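Separin (Saccharomyces cerevisiae, PDB 5U1T) cleaves the MCD1/SCC1 subunit of cohesin at the onset of anaphase as a caspase-like cysteine protease, allowing chromosomes to segregate. Local coordinates at residues Lys1430-Phe1433 against Gln1434-Asp1438; Trp1216-Arg1219 against Tyr1220-Lys1224; Pro1451-Glu1454 against Thr1455-Met1459. All coordinates share one frame; numbering follows the deposited sequence.

Overall arrangement
All three contacts lie in the C50 peptidase family region of separase: two are turns within helices and contact 3 is the start of one. They follow the chain in the order contact 2, contact 1, contact 3. Contacts 1 and 3 flank the same mixed sheet: helix 1423-1436 joins strand 1412-1416 to strand 1444-1447, and helix 1453-1461 starts soon after the latter. Their centres are 19 Å apart and their nearest atoms about 8 Å, without touching. Contact 2 sits on the long helix 1209-1237, its centre 35 Å from that of contact 1 and 38 Å from that of contact 3. It comes nearest the probable catalytic Cys1497, from which the Arg1219 side chain is about 8 Å away.

Contact 1: Lys1430-Phe1433 against Gln1434-Asp1438; sequences KGMF and QKIID
Two first torsions set Met1432 beside Ile1436, one turn later on helix 1423-1436: CG of Met1432 lies opposite its own backbone N (chi1 166°), while CG1 of Ile1436 swings back beside its N (chi1 -76°). The two side chains therefore run alongside each other, pointing the same way, and Met1432 CG meets Ile1436 CD1 at 4.0 Å. Backbone bonding keeps this spacing: Ile1436 N donates to Met1432 O at 3.1 Å, and Ile1437 N reaches Phe1433 O at 3.2 Å.

Gln1434 is built differently. Its CG sits between its backbone N and carbonyl carbon (chi1 73°), which folds the aliphatic part of the chain over the preceding turn. The methylene CG has Gly1431 O and Lys1430 O as neighbours, and the amide OE1 ends across the Lys1430 stem, 3.9 Å from its CG. The main-chain N of Gln1434 still donates to Lys1430 O at 3.2 Å. Lys1435 runs out on the same exposed side, beyond Gly1431 O, with its chain extended, while its N makes only weak bonds to Gly1431 O and Met1432 O.

This helix is the crossover of a beta-alpha-beta unit between strands 1412-1416 and 1444-1447, and its residue types follow its surroundings. Phe1433 packs on Met1414 and Leu1416, and Ile1436 on Ile1412, so apolar groups suit the side against the sheet. The loop with Phe1550, Arg1551 and Cys1552 covers the Met1432-Ile1436 pair. Lys1430 sends its ammonium to a salt bridge with Glu1426. The chemistry is thus that of an amphipathic helix: hydrocarbon contact toward the sheet and this loop, with the long polar chains of Gln1434 and Lys1435 lending only their methylenes to the turn while their polar ends suit the solvent side.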
# COMPACT_ATOMS: atom_id res chain seq x y z
N LYS A 1430 50.12 12.20 31.03
CA LYS A 1430 50.85 10.94 30.86
C LYS A 1430 51.37 10.46 32.20
O LYS A 1430 51.15 9.32 32.59
CB LYS A 1430 52.00 11.13 29.86
CG LYS A 1430 52.65 9.84 29.37
CD LYS A 1430 53.60 10.08 28.18
CE LYS A 1430 52.86 10.65 26.96
NZ LYS A 1430 53.51 10.26 25.66
N GLY A 1431 52.01 11.38 32.92
CA GLY A 1431 52.60 11.12 34.22
C GLY A 1431 51.70 10.48 35.27
O GLY A 1431 51.90 9.32 35.62
N MET A 1432 50.72 11.24 35.76
CA MET A 1432 49.85 10.77 36.85
C MET A 1432 49.02 9.52 36.48
O MET A 1432 48.84 8.63 37.31
CB MET A 1432 48.91 11.89 37.30
CG MET A 1432 47.75 11.42 38.17
SD MET A 1432 46.53 12.72 38.46
CE MET A 1432 47.36 13.67 39.73
N PHE A 1433 48.52 9.46 35.25
CA PHE A 1433 47.66 8.35 34.85
C PHE A 1433 48.41 7.02 34.85
O PHE A 1433 47.94 6.03 35.41
CB PHE A 1433 47.02 8.61 33.48
CG PHE A 1433 45.86 9.56 33.51
CD1 PHE A 1433 45.51 10.22 34.69
CD2 PHE A 1433 45.10 9.79 32.37
CE1 PHE A 1433 44.42 11.11 34.72
CE2 PHE A 1433 44.02 10.68 32.40
CZ PHE A 1433 43.68 11.33 33.57
N GLN A 1434 49.59 7.01 34.22
CA GLN A 1434 50.37 5.78 34.12
C GLN A 1434 50.83 5.32 35.50
O GLN A 1434 51.14 4.14 35.70
CB GLN A 1434 51.57 5.98 33.20
CG GLN A 1434 52.66 6.84 33.84
CD GLN A 1434 53.84 7.09 32.93
OE1 GLN A 1434 53.75 6.91 31.71
NE2 GLN A 1434 54.97 7.51 33.52
N LYS A 1435 50.89 6.25 36.45
CA LYS A 1435 51.27 5.94 37.82
C LYS A 1435 50.12 5.25 38.54
O LYS A 1435 50.32 4.32 39.32
CB LYS A 1435 51.67 7.20 38.58
CG LYS A 1435 53.00 7.77 38.18
CD LYS A 1435 53.19 9.12 38.83
CE LYS A 1435 54.61 9.65 38.67
NZ LYS A 1435 54.71 11.05 39.17
N ILE A 1436 48.91 5.72 38.28
CA ILE A 1436 47.75 5.14 38.94
C ILE A 1436 47.50 3.70 38.48
O ILE A 1436 47.12 2.85 39.28
CB ILE A 1436 46.51 6.01 38.72
CG1 ILE A 1436 46.61 7.24 39.64
CG2 ILE A 1436 45.26 5.23 39.05
CD1 ILE A 1436 45.56 8.31 39.41
N ILE A 1437 47.77 3.38 37.21
CA ILE A 1437 47.63 1.98 36.80
C ILE A 1437 48.64 1.12 37.56
O ILE A 1437 48.45 -0.09 37.68
CB ILE A 1437 47.82 1.76 35.26
CG1 ILE A 1437 49.29 1.93 34.85
CG2 ILE A 1437 46.85 2.63 34.44
CD1 ILE A 1437 49.58 1.65 33.38
N ASP A 1438 49.69 1.74 38.09
CA ASP A 1438 50.74 1.01 38.82
C ASP A 1438 50.30 0.55 40.22
O ASP A 1438 50.03 -0.63 40.43
CB ASP A 1438 52.02 1.85 38.95
CG ASP A 1438 52.81 1.94 37.66
OD1 ASP A 1438 52.64 1.06 36.77
OD2 ASP A 1438 53.61 2.89 37.53

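Contact 2: Trp1216-Arg1219 against Tyr1220-Lys1224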
# COMPACT_ATOMS: atom_id res chain seq x y z
N TRP A 1216 43.05 35.24 18.84
CA TRP A 1216 43.04 35.57 20.26
C TRP A 1216 42.16 36.79 20.54
O TRP A 1216 41.51 36.89 21.59
CB TRP A 1216 44.45 35.82 20.77
CG TRP A 1216 45.17 34.57 21.22
CD1 TRP A 1216 46.31 34.06 20.70
CD2 TRP A 1216 44.78 33.70 22.30
NE1 TRP A 1216 46.67 32.92 21.39
CE2 TRP A 1216 45.74 32.68 22.37
CE3 TRP A 1216 43.72 33.68 23.21
CZ2 TRP A 1216 45.67 31.65 23.31
CZ3 TRP A 1216 43.65 32.66 24.13
CH2 TRP A 1216 44.62 31.66 24.18
N THR A 1217 42.17 37.72 19.60
CA THR A 1217 41.28 38.86 19.69
C THR A 1217 39.85 38.37 19.69
O THR A 1217 39.04 38.80 20.52
CB THR A 1217 41.48 39.82 18.53
OG1 THR A 1217 42.73 40.50 18.72
CG2 THR A 1217 40.35 40.82 18.48
N THR A 1218 39.56 37.46 18.76
CA THR A 1218 38.21 36.94 18.58
C THR A 1218 37.71 36.16 19.80
O THR A 1218 36.56 36.33 20.19
CB THR A 1218 38.13 36.02 17.32
OG1 THR A 1218 38.19 36.82 16.12
CG2 THR A 1218 36.84 35.21 17.30
N ARG A 1219 38.56 35.33 20.40
CA ARG A 1219 38.13 34.53 21.55
C ARG A 1219 38.01 35.38 22.82
O ARG A 1219 37.08 35.19 23.61
CB ARG A 1219 39.08 33.36 21.80
CG ARG A 1219 39.16 32.39 20.64
CD ARG A 1219 39.53 31.01 21.11
NE ARG A 1219 38.35 30.23 21.47
CZ ARG A 1219 38.11 29.77 22.69
NH1 ARG A 1219 38.97 30.02 23.66
NH2 ARG A 1219 37.01 29.07 22.95
N TYR A 1220 38.91 36.33 23.02
CA TYR A 1220 38.79 37.24 24.16
C TYR A 1220 37.52 38.09 24.00
O TYR A 1220 36.89 38.49 24.98
CB TYR A 1220 40.03 38.14 24.29
CG TYR A 1220 41.06 37.64 25.29
CD1 TYR A 1220 42.08 36.77 24.90
CD2 TYR A 1220 41.04 38.08 26.62
CE1 TYR A 1220 43.05 36.32 25.82
CE2 TYR A 1220 42.02 37.64 27.55
CZ TYR A 1220 43.02 36.75 27.14
OH TYR A 1220 43.98 36.31 28.05
N ASP A 1221 37.15 38.33 22.75
CA ASP A 1221 35.96 39.10 22.44
C ASP A 1221 34.68 38.30 22.65
O ASP A 1221 33.67 38.82 23.12
CB ASP A 1221 36.02 39.58 21.01
CG ASP A 1221 35.17 40.77 20.78
OD1 ASP A 1221 33.97 40.59 20.51
OD2 ASP A 1221 35.72 41.88 20.91
N LEU A 1222 34.75 37.04 22.27
CA LEU A 1222 33.66 36.11 22.49
C LEU A 1222 33.46 35.91 23.98
O LEU A 1222 32.33 35.78 24.45
CB LEU A 1222 33.95 34.79 21.78
CG LEU A 1222 33.68 34.78 20.28
CD1 LEU A 1222 34.27 33.53 19.61
CD2 LEU A 1222 32.18 34.87 20.05
N ASP A 1223 34.56 35.90 24.73
CA ASP A 1223 34.50 35.72 26.17
C ASP A 1223 33.80 36.91 26.83
O ASP A 1223 33.01 36.72 27.74
CB ASP A 1223 35.91 35.52 26.76
CG ASP A 1223 35.90 35.14 28.24
OD1 ASP A 1223 35.64 33.97 28.57
OD2 ASP A 1223 36.17 36.03 29.09
N LYS A 1224 34.07 38.13 26.35
CA LYS A 1224 33.45 39.31 26.95
C LYS A 1224 31.98 39.39 26.61
O LYS A 1224 31.16 39.79 27.45
CB LYS A 1224 34.14 40.61 26.51
CG LYS A 1224 33.58 41.87 27.21
CD LYS A 1224 34.29 43.15 26.74
CE LYS A 1224 33.93 44.40 27.58
NZ LYS A 1224 35.10 45.38 27.82
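Trp1216 and Tyr1220 are aromatic neighbours one turn apart on the long helix 1209-1237, an i to i+4 pair whose side chains cross obliquely. The benzo atoms CE3 and CZ3 of Trp1216 meet Tyr1220 CE1, CE3 at 3.8 Å, and CE3 also meets CD1. Trp1216 O sits at the edge of the tyrosine ring, in its plane, 3.4 Å from CD1. That same oxygen accepts the main-chain N of Tyr1220 at 3.0 Å. Two residues further along, Thr1218 holds OG1 beside its backbone N (chi1 -73°), which turns CG2 away from that N and sets the methyl alongside Leu1222 CD1 at 3.8 Å. A methyl suits this apolar neighbour, and both residues pack on Thr1197 of helix 1180-1198.

In the next shell, the indole of Trp1216 packs on an acidic side chain of a chain of another protein, and NE1 makes weak hydrogen bonds to that chain's backbone. The buried Arg1219 side chain lies about 8 Å from that of Cys1497, the probable catalytic residue; NE bonds to Thr1197 OG1 and NH2 to Ser1194 OG. Asp1223, whose N donates to Arg1219 O, offers a carboxylate to main-chain donors, and its OD1 accepts from both Tyr1579 N and Leu1580 N.

Contact 3: Pro1451-Glu1454 against Thr1455-Met1459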
# COMPACT_ATOMS: atom_id res chain seq x y z
N PRO A 1451 40.08 3.46 21.51
CA PRO A 1451 39.51 2.36 22.31
C PRO A 1451 38.38 1.67 21.56
O PRO A 1451 37.61 2.34 20.89
CB PRO A 1451 39.00 3.08 23.56
CG PRO A 1451 38.66 4.46 23.09
CD PRO A 1451 39.65 4.78 22.00
N GLU A 1452 38.30 0.34 21.65
CA GLU A 1452 37.27 -0.42 20.96
C GLU A 1452 36.05 -0.63 21.85
O GLU A 1452 36.19 -0.82 23.06
CB GLU A 1452 37.82 -1.76 20.47
CG GLU A 1452 38.13 -1.80 18.97
CD GLU A 1452 39.02 -2.97 18.59
OE1 GLU A 1452 38.81 -3.55 17.49
OE2 GLU A 1452 39.93 -3.31 19.40
N GLU A 1453 34.86 -0.62 21.23
CA GLU A 1453 33.58 -0.55 21.94
C GLU A 1453 33.44 -1.43 23.18
O GLU A 1453 32.93 -0.97 24.21
CB GLU A 1453 32.43 -0.88 20.98
CG GLU A 1453 31.05 -0.57 21.56
CD GLU A 1453 29.92 -0.89 20.60
OE1 GLU A 1453 28.94 -0.11 20.50
OE2 GLU A 1453 30.00 -1.94 19.94
N GLU A 1454 33.88 -2.68 23.10
CA GLU A 1454 33.68 -3.61 24.21
C GLU A 1454 34.55 -3.30 25.44
O GLU A 1454 34.21 -3.69 26.56
CB GLU A 1454 33.93 -5.05 23.75
CG GLU A 1454 35.32 -5.59 24.08
CD GLU A 1454 35.52 -7.03 23.66
OE1 GLU A 1454 34.76 -7.51 22.78
OE2 GLU A 1454 36.44 -7.69 24.21
N THR A 1455 35.66 -2.59 25.25
CA THR A 1455 36.57 -2.38 26.38
C THR A 1455 36.12 -1.19 27.22
O THR A 1455 36.33 -1.17 28.44
CB THR A 1455 38.05 -2.21 25.93
OG1 THR A 1455 38.18 -1.09 25.04
CG2 THR A 1455 38.54 -3.46 25.21
N LEU A 1456 35.50 -0.18 26.62
CA LEU A 1456 35.05 0.91 27.47
C LEU A 1456 33.64 0.63 27.98
O LEU A 1456 33.22 1.19 28.98
CB LEU A 1456 35.15 2.28 26.78
CG LEU A 1456 34.67 2.53 25.36
CD1 LEU A 1456 33.24 2.15 25.25
CD2 LEU A 1456 34.86 3.99 25.00
N LEU A 1457 32.92 -0.26 27.31
CA LEU A 1457 31.66 -0.73 27.87
C LEU A 1457 31.95 -1.47 29.17
O LEU A 1457 31.19 -1.36 30.13
CB LEU A 1457 30.91 -1.62 26.88
CG LEU A 1457 30.11 -0.82 25.86
CD1 LEU A 1457 29.32 -1.74 24.97
CD2 LEU A 1457 29.17 0.16 26.53
N LYS A 1458 33.05 -2.21 29.22
CA LYS A 1458 33.41 -2.92 30.44
C LYS A 1458 34.06 -1.90 31.37
O LYS A 1458 33.89 -1.97 32.58
CB LYS A 1458 34.31 -4.15 30.16
CG LYS A 1458 35.85 -4.00 30.30
CD LYS A 1458 36.56 -5.29 29.83
CE LYS A 1458 35.91 -5.84 28.54
NZ LYS A 1458 36.62 -6.95 27.81
N MET A 1459 34.77 -0.93 30.80
CA MET A 1459 35.31 0.15 31.62
C MET A 1459 34.21 0.84 32.41
O MET A 1459 34.33 1.04 33.61
CB MET A 1459 36.03 1.18 30.77
CG MET A 1459 37.50 0.91 30.53
SD MET A 1459 38.21 2.33 29.69
CE MET A 1459 39.95 2.09 30.08
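The flat carbonyl of Glu1452, at the N-cap of helix 1453-1461, is gripped twice by Thr1455, once in its plane and once from a tilted direction. The threonine hydroxyl OG1 donates at 2.8 Å to Glu1452 O, in the carbonyl plane and on a lone pair. The main-chain N of Thr1455 donates to the same oxygen at 2.9 Å but stands 28° off that plane. Of the other carbonyls of this first turn, Glu1453 O accepts from Leu1457 N, whereas Lys1458 N is the odd one out, coming to Glu1454 O from above the plane, 43° out of it.

The helix leaves edge strand 1444-1447 of the sheet and leads back to the parallel strand 1465-1469. Threonine suits its third position because chi1 of 59° sets OG1 between the backbone N and the carbonyl carbon, from where it reaches back to the N-cap residue. CG2 is thereby turned to the stem of Glu1454, 4.0 Å from its CG. A valine here has no hydroxyl to offer Glu1452 O, which leaves the main-chain N as the one donor from this residue, and the first turn would probably be less firmly tied.

Acidic residues fit a helix start, where their charge would probably be favoured by the positive end of the helix dipole. Glu1453 forms a salt bridge with Arg1479, while its CG lies alongside Leu1457 CD1. Glu1454 and Lys1458 run side by side, but their salt bridge is long, with OE2 3.7 Å from NZ. Met1459 packs onto strands 1412-1416 and 1444-1447. Leading into the turn, buried Pro1451 suits a place among Pro1418, Tyr1477 and Val1446, and its ring atom CG faces Leu1456 CD2 at 4.3 Å.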